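Local coordinates for protein inorganic pyrophosphatase (Shewanella sp. AS-11, PDB 6LL8) that probably hydrolyses inorganic diphosphate to two phosphates with the help of divalent metal ions such as manganese or magnesium, at residues Ile132-Leu145 / Ala159-Ala171. Numbering follows the deposited sequence. Where two conformers were deposited one is given.
Sequences IPANIAGIMMCAIL and ADIRCVEALAEIA
Helices 134-147 and 158-171 of this DHH-family enzyme pack roughly antiparallel, and Leu167 and Ile144 lock them as reciprocal knobs into holes. The axes of segments 134-145 and 159-171 approach to 7.8 Å at 144°. Leu167 enters among Ala137, Met140, Met141 and Ile144; its branches divide the work, Leu167 CD1 meeting Met140 CB at 3.8 Å while CD2 touches Ile132 CD1 and Ala137 CB. Ile144 returns the favour among Asp160, Cys163, Val164 and Leu167. With CG1 lying beside the backbone N (chi1 -58°), Ile144 CD1 lands on Leu167 CD1 at 3.7 Å. Ile144 CG2 presses tightly against Val164 CG2, 3.4 Å, the two side chains sliding past each other in opposite directions. Met141 crosses Val164 at about a right angle, Met141 CG 4.1 Å from Val164 CG1, then bends at chi3 and rests SD on Ala168 CB at 3.7 Å. Replacing it with an alanine would probably open a gap beside Val164 and leave the methyl of Ala168 without its sulfur partner. Small residues bring the other end close: Ala171 CB sits 3.7 Å from Gly138 N, and a water donates to Ala171 O and, weakly, to Ala134 O. Asp160 OD1 is hydrogen-bonded to Thr119 OG1, and OD2 to Thr157 OG1 and Gly115 N. The Ile144 end lies close to the magnesium ligands Asp15 and Asp147, in a near-antiparallel, knobs-into-holes helix pair.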
ATOM      1  N   ILE A 132      -2.569 -15.299 -18.202  1.00 12.58           N
ATOM      2  CA  ILE A 132      -3.144 -14.101 -17.528  1.00 10.98           C
ATOM      3  C   ILE A 132      -4.175 -13.524 -18.484  1.00 10.84           C
ATOM      4  O   ILE A 132      -3.811 -13.094 -19.580  1.00 12.55           O
ATOM      5  CB  ILE A 132      -2.064 -13.062 -17.185  1.00 11.46           C
ATOM      6  CG1 ILE A 132      -0.952 -13.701 -16.349  1.00 13.31           C
ATOM      7  CG2 ILE A 132      -2.735 -11.896 -16.467  1.00 12.68           C
ATOM      8  CD1 ILE A 132       0.199 -12.784 -16.032  1.00 16.07           C
ATOM      9  N   PRO A 133      -5.460 -13.494 -18.109  1.00 11.83           N
ATOM     10  CA  PRO A 133      -6.457 -12.898 -18.981  1.00 12.31           C
ATOM     11  C   PRO A 133      -6.229 -11.389 -19.114  1.00 11.21           C
ATOM     12  O   PRO A 133      -5.641 -10.753 -18.259  1.00 11.28           O
ATOM     13  CB  PRO A 133      -7.794 -13.118 -18.261  1.00 15.39           C
ATOM     14  CG  PRO A 133      -7.518 -14.166 -17.202  1.00 15.93           C
ATOM     15  CD  PRO A 133      -6.041 -14.101 -16.919  1.00 11.77           C
ATOM     16  N   ALA A 134      -6.726 -10.827 -20.184  1.00 10.97           N
ATOM     17  CA  ALA A 134      -6.541  -9.413 -20.502  1.00 10.30           C
ATOM     18  C   ALA A 134      -7.003  -8.506 -19.365  1.00  9.89           C
ATOM     19  O   ALA A 134      -6.317  -7.515 -19.054  1.00 10.46           O
ATOM     20  CB  ALA A 134      -7.206  -9.036 -21.798  1.00 10.98           C
ATOM     21  N   ASN A 135      -8.150  -8.780 -18.795  1.00 10.11           N
ATOM     22  CA  ASN A 135      -8.705  -7.899 -17.749  1.00 10.72           C
ATOM     23  C   ASN A 135      -7.831  -7.935 -16.495  1.00  9.83           C
ATOM     24  O   ASN A 135      -7.547  -6.903 -15.896  1.00 10.06           O
ATOM     25  CB  ASN A 135     -10.194  -8.181 -17.515  1.00 11.79           C
ATOM     26  CG  ASN A 135     -10.551  -9.598 -17.055  1.00 14.04           C
ATOM     27  OD1 ASN A 135      -9.742 -10.532 -17.073  1.00 14.10           O
ATOM     28  ND2 ASN A 135     -11.824  -9.811 -16.750  1.00 17.42           N
ATOM     29  N   ILE A 136      -7.457  -9.130 -16.068  1.00  9.74           N
ATOM     30  CA  ILE A 136      -6.554  -9.308 -14.910  1.00  9.36           C
ATOM     31  C   ILE A 136      -5.218  -8.624 -15.217  1.00  8.96           C
ATOM     32  O   ILE A 136      -4.666  -7.923 -14.348  1.00  8.67           O
ATOM     33  CB  ILE A 136      -6.333 -10.793 -14.590  1.00 10.57           C
ATOM     34  CG1 ILE A 136      -7.638 -11.476 -14.191  1.00 14.65           C
ATOM     35  CG2 ILE A 136      -5.226 -10.964 -13.562  1.00 11.86           C
ATOM     36  CD1 ILE A 136      -8.069 -11.169 -12.829  1.00 15.33           C
ATOM     37  N   ALA A 137      -4.707  -8.801 -16.417  1.00  8.80           N
ATOM     38  CA  ALA A 137      -3.422  -8.165 -16.749  1.00  8.88           C
ATOM     39  C   ALA A 137      -3.527  -6.648 -16.592  1.00  8.38           C
ATOM     40  O   ALA A 137      -2.567  -6.011 -16.123  1.00  8.93           O
ATOM     41  CB  ALA A 137      -2.979  -8.525 -18.156  1.00  9.69           C
ATOM     42  N   GLY A 138      -4.654  -6.085 -16.989  1.00  8.64           N
ATOM     43  CA  GLY A 138      -4.812  -4.638 -16.906  1.00  9.02           C
ATOM     44  C   GLY A 138      -4.741  -4.146 -15.473  1.00  8.68           C
ATOM     45  O   GLY A 138      -4.103  -3.138 -15.204  1.00  8.95           O
ATOM     46  N   ILE A 139      -5.465  -4.809 -14.568  1.00  8.58           N
ATOM     47  CA  ILE A 139      -5.476  -4.318 -13.177  1.00  8.72           C
ATOM     48  C   ILE A 139      -4.107  -4.578 -12.548  1.00  8.49           C
ATOM     49  O   ILE A 139      -3.666  -3.759 -11.719  1.00  9.03           O
ATOM     50  CB  ILE A 139      -6.660  -4.846 -12.362  1.00  8.43           C
ATOM     51  CG1 ILE A 139      -6.590  -6.343 -12.062  1.00  9.75           C
ATOM     52  CG2 ILE A 139      -7.969  -4.445 -13.017  1.00  9.98           C
ATOM     53  CD1 ILE A 139      -7.659  -6.817 -11.106  1.00 10.01           C
ATOM     54  N   MET A 140      -3.434  -5.665 -12.873  1.00  8.11           N
ATOM     55  CA  MET A 140      -2.085  -5.914 -12.350  1.00  8.55           C
ATOM     56  C   MET A 140      -1.120  -4.828 -12.827  1.00  7.96           C
ATOM     57  O   MET A 140      -0.321  -4.298 -12.055  1.00  8.84           O
ATOM     58  CB  MET A 140      -1.598  -7.292 -12.777  1.00  7.86           C
ATOM     59  CG  MET A 140      -2.353  -8.466 -12.154  1.00  8.39           C
ATOM     60  SD  MET A 140      -1.779 -10.059 -12.742  1.00  9.43           S
ATOM     61  CE  MET A 140      -0.174 -10.146 -11.966  1.00 11.21           C
ATOM     62  N   MET A 141      -1.216  -4.504 -14.107  1.00  8.12           N
ATOM     63  CA  MET A 141      -0.397  -3.441 -14.701  1.00  8.12           C
ATOM     64  C   MET A 141      -0.613  -2.133 -13.944  1.00  8.28           C
ATOM     65  O   MET A 141       0.352  -1.439 -13.590  1.00  8.92           O
ATOM     66  CB  MET A 141      -0.787  -3.301 -16.162  1.00  8.93           C
ATOM     67  CG  MET A 141      -0.006  -2.231 -16.919  1.00  9.63           C
ATOM     68  SD  MET A 141      -0.874  -1.566 -18.357  1.00 10.89           S
ATOM     69  CE  MET A 141      -2.177  -0.679 -17.516  1.00 11.69           C
ATOM     70  N   CYS A 142      -1.877  -1.791 -13.718  1.00  8.32           N
ATOM     71  CA  CYS A 142      -2.195  -0.533 -13.009  1.00  8.49           C
ATOM     72  C   CYS A 142      -1.607  -0.572 -11.604  1.00  8.29           C
ATOM     73  O   CYS A 142      -1.065   0.448 -11.128  1.00  8.96           O
ATOM     74  CB  CYS A 142      -3.687  -0.286 -12.944  1.00  9.50           C
ATOM     75  SG  CYS A 142      -4.427   0.169 -14.515  1.00 10.65           S
ATOM     76  N   ALA A 143      -1.761  -1.680 -10.897  1.00  8.36           N
ATOM     77  CA  ALA A 143      -1.214  -1.751  -9.537  1.00  8.10           C
ATOM     78  C   ALA A 143       0.288  -1.482  -9.529  1.00  7.57           C
ATOM     79  O   ALA A 143       0.786  -0.756  -8.643  1.00  8.84           O
ATOM     80  CB  ALA A 143      -1.499  -3.093  -8.923  1.00  9.90           C
ATOM     81  N   ILE A 144       1.026  -2.023 -10.496  1.00  7.61           N
ATOM     82  CA  ILE A 144       2.491  -1.854 -10.506  1.00  8.07           C
ATOM     83  C   ILE A 144       2.819  -0.402 -10.848  1.00  8.21           C
ATOM     84  O   ILE A 144       3.738   0.170 -10.257  1.00  8.71           O
ATOM     85  CB  ILE A 144       3.152  -2.857 -11.463  1.00  8.07           C
ATOM     86  CG1 ILE A 144       2.827  -4.311 -11.106  1.00  8.40           C
ATOM     87  CG2 ILE A 144       4.662  -2.620 -11.479  1.00  8.69           C
ATOM     88  CD1 ILE A 144       3.091  -5.283 -12.208  1.00 10.65           C
ATOM     89  N   LEU A 145       2.116   0.185 -11.805  1.00  8.70           N
ATOM     90  CA  LEU A 145       2.316   1.610 -12.130  1.00  9.63           C
ATOM     91  C   LEU A 145       2.050   2.479 -10.912  1.00 10.12           C
ATOM     92  O   LEU A 145       2.721   3.499 -10.712  1.00 10.70           O
ATOM     93  CB  LEU A 145       1.402   1.995 -13.285  1.00 10.60           C
ATOM     94  CG  LEU A 145       1.825   1.473 -14.647  1.00 11.57           C
ATOM     95  CD1 LEU A 145       0.641   1.570 -15.594  1.00 13.08           C
ATOM     96  CD2 LEU A 145       3.028   2.216 -15.194  1.00 12.71           C
ATOM     97  N   ALA A 159      12.556  -5.762 -12.825  1.00 12.03           N
ATOM     98  CA  ALA A 159      11.465  -6.756 -12.854  1.00 12.29           C
ATOM     99  C   ALA A 159      10.101  -6.088 -12.948  1.00 10.45           C
ATOM    100  O   ALA A 159       9.239  -6.576 -13.648  1.00 10.58           O
ATOM    101  CB  ALA A 159      11.526  -7.676 -11.675  1.00 13.82           C
ATOM    102  N   ASP A 160       9.918  -4.986 -12.231  1.00  9.51           N
ATOM    103  CA  ASP A 160       8.620  -4.278 -12.267  1.00  9.15           C
ATOM    104  C   ASP A 160       8.368  -3.694 -13.656  1.00  9.21           C
ATOM    105  O   ASP A 160       7.247  -3.770 -14.163  1.00  9.20           O
ATOM    106  CB  ASP A 160       8.565  -3.146 -11.249  1.00  9.04           C
ATOM    107  CG  ASP A 160       8.742  -3.630  -9.820  1.00  9.13           C
ATOM    108  OD1 ASP A 160       7.784  -4.243  -9.282  1.00 10.25           O
ATOM    109  OD2 ASP A 160       9.847  -3.411  -9.254  1.00  9.77           O
ATOM    110  N   ILE A 161       9.387  -3.117 -14.268  1.00  9.51           N
ATOM    111  CA  ILE A 161       9.259  -2.499 -15.606  1.00  9.88           C
ATOM    112  C   ILE A 161       8.938  -3.578 -16.621  1.00  9.97           C
ATOM    113  O   ILE A 161       7.999  -3.421 -17.428  1.00 11.20           O
ATOM    114  CB  ILE A 161      10.506  -1.703 -15.960  1.00 11.00           C
ATOM    115  CG1 ILE A 161      10.681  -0.541 -14.991  1.00 11.88           C
ATOM    116  CG2 ILE A 161      10.401  -1.220 -17.396  1.00 13.14           C
ATOM    117  CD1 ILE A 161      11.980   0.206 -15.116  1.00 14.62           C
ATOM    118  N   ARG A 162       9.697  -4.674 -16.603  1.00 10.73           N
ATOM    119  CA  ARG A 162       9.453  -5.774 -17.557  0.80 11.23           C
ATOM    120  C   ARG A 162       8.052  -6.334 -17.347  1.00 10.64           C
ATOM    121  O   ARG A 162       7.371  -6.667 -18.321  1.00 11.15           O
ATOM    122  CB  ARG A 162      10.490  -6.868 -17.366  0.80 14.19           C
ATOM    123  CG  ARG A 162      11.911  -6.498 -17.780  0.80 17.89           C
ATOM    124  CD  ARG A 162      12.847  -7.706 -17.818  0.80 25.19           C
ATOM    125  NE  ARG A 162      12.748  -8.499 -16.589  0.80 31.25           N
ATOM    126  CZ  ARG A 162      13.603  -8.476 -15.568  0.80 30.44           C
ATOM    127  NH1 ARG A 162      14.697  -7.739 -15.623  0.80 39.47           N
ATOM    128  NH2 ARG A 162      13.382  -9.226 -14.506  0.80 34.16           N
ATOM    129  N   CYS A 163       7.618  -6.429 -16.095  1.00 10.85           N
ATOM    130  CA  CYS A 163       6.276  -6.943 -15.813  0.50 10.51           C
ATOM    131  C   CYS A 163       5.205  -6.010 -16.405  1.00  9.76           C
ATOM    132  O   CYS A 163       4.262  -6.471 -17.047  1.00 10.26           O
ATOM    133  CB  CYS A 163       6.236  -7.116 -14.311  0.50  8.96           C
ATOM    134  SG  CYS A 163       4.777  -8.017 -13.826  0.50  9.01           S
ATOM    135  N   VAL A 164       5.344  -4.708 -16.184  1.00 10.03           N
ATOM    136  CA  VAL A 164       4.367  -3.748 -16.762  1.00  9.83           C
ATOM    137  C   VAL A 164       4.358  -3.893 -18.292  1.00  9.26           C
ATOM    138  O   VAL A 164       3.278  -3.880 -18.887  1.00 10.01           O
ATOM    139  CB  VAL A 164       4.646  -2.317 -16.317  1.00  9.28           C
ATOM    140  CG1 VAL A 164       3.928  -1.302 -17.202  1.00  9.71           C
ATOM    141  CG2 VAL A 164       4.249  -2.139 -14.868  1.00 10.07           C
ATOM    142  N   GLU A 165       5.530  -3.970 -18.910  1.00  9.95           N
ATOM    143  CA  GLU A 165       5.568  -4.070 -20.385  1.00 10.73           C
ATOM    144  C   GLU A 165       4.822  -5.332 -20.833  1.00 10.46           C
ATOM    145  O   GLU A 165       4.050  -5.292 -21.807  1.00 11.40           O
ATOM    146  CB  GLU A 165       7.022  -4.060 -20.845  1.00 12.16           C
ATOM    147  CG  GLU A 165       7.674  -2.698 -20.675  1.00 12.91           C
ATOM    148  CD  GLU A 165       9.170  -2.656 -20.915  1.00 18.44           C
ATOM    149  OE1 GLU A 165       9.794  -3.736 -20.928  1.00 22.29           O
ATOM    150  OE2 GLU A 165       9.694  -1.523 -20.979  1.00 21.37           O
ATOM    151  N   ALA A 166       5.074  -6.469 -20.181  1.00  9.99           N
ATOM    152  CA  ALA A 166       4.441  -7.746 -20.580  1.00 10.60           C
ATOM    153  C   ALA A 166       2.931  -7.681 -20.338  1.00 10.28           C
ATOM    154  O   ALA A 166       2.127  -8.098 -21.180  1.00 10.56           O
ATOM    155  CB  ALA A 166       5.039  -8.885 -19.811  1.00 11.58           C
ATOM    156  N   LEU A 167       2.532  -7.152 -19.174  1.00  9.68           N
ATOM    157  CA  LEU A 167       1.100  -7.067 -18.849  1.00  9.73           C
ATOM    158  C   LEU A 167       0.370  -6.077 -19.750  1.00  9.27           C
ATOM    159  O   LEU A 167      -0.791  -6.336 -20.102  1.00  9.80           O
ATOM    160  CB  LEU A 167       0.908  -6.699 -17.377  1.00  9.45           C
ATOM    161  CG  LEU A 167       1.380  -7.744 -16.388  1.00  9.68           C
ATOM    162  CD1 LEU A 167       1.449  -7.127 -14.992  1.00 10.62           C
ATOM    163  CD2 LEU A 167       0.482  -8.965 -16.368  1.00 10.57           C
ATOM    164  N   ALA A 168       0.997  -4.957 -20.075  1.00  9.30           N
ATOM    165  CA  ALA A 168       0.370  -3.957 -20.952  1.00  9.49           C
ATOM    166  C   ALA A 168       0.079  -4.602 -22.308  1.00  9.61           C
ATOM    167  O   ALA A 168      -0.991  -4.372 -22.860  1.00 10.89           O
ATOM    168  CB  ALA A 168       1.247  -2.756 -21.137  1.00  9.52           C
ATOM    169  N   GLU A 169       0.995  -5.418 -22.818  1.00  9.77           N
ATOM    170  CA  GLU A 169       0.773  -6.107 -24.125  1.00 11.67           C
ATOM    171  C   GLU A 169      -0.427  -7.037 -23.998  1.00 10.91           C
ATOM    172  O   GLU A 169      -1.301  -7.029 -24.853  1.00 12.42           O
ATOM    173  CB  GLU A 169       2.051  -6.833 -24.543  1.00 14.13           C
ATOM    174  CG  GLU A 169       1.980  -7.587 -25.858  1.00 15.37           C
ATOM    175  CD  GLU A 169       3.289  -8.233 -26.285  1.00 16.90           C
ATOM    176  OE1 GLU A 169       3.663  -9.175 -25.635  1.00 16.41           O
ATOM    177  OE2 GLU A 169       3.893  -7.800 -27.294  1.00 18.86           O
ATOM    178  N   ILE A 170      -0.512  -7.818 -22.921  1.00 11.00           N
ATOM    179  CA  ILE A 170      -1.641  -8.755 -22.728  1.00 11.12           C
ATOM    180  C   ILE A 170      -2.946  -7.989 -22.607  1.00 11.24           C
ATOM    181  O   ILE A 170      -3.972  -8.408 -23.129  1.00 14.33           O
ATOM    182  CB  ILE A 170      -1.386  -9.649 -21.507  1.00 11.79           C
ATOM    183  CG1 ILE A 170      -0.176 -10.547 -21.729  1.00 12.61           C
ATOM    184  CG2 ILE A 170      -2.616 -10.459 -21.166  1.00 12.94           C
ATOM    185  CD1 ILE A 170       0.366 -11.155 -20.465  1.00 14.93           C
ATOM    186  N   ALA A 171      -2.906  -6.859 -21.885  1.00 11.03           N
ATOM    187  CA  ALA A 171      -4.110  -6.061 -21.626  1.00 11.04           C
ATOM    188  C   ALA A 171      -4.527  -5.238 -22.834  1.00 12.05           C
ATOM    189  O   ALA A 171      -5.610  -4.659 -22.775  1.00 14.56           O
ATOM    190  CB  ALA A 171      -3.896  -5.141 -20.452  1.00 11.45           C
TER
HETATM  191  O   HOH W   1      -7.520  -5.387 -20.734  1.00 22.16           O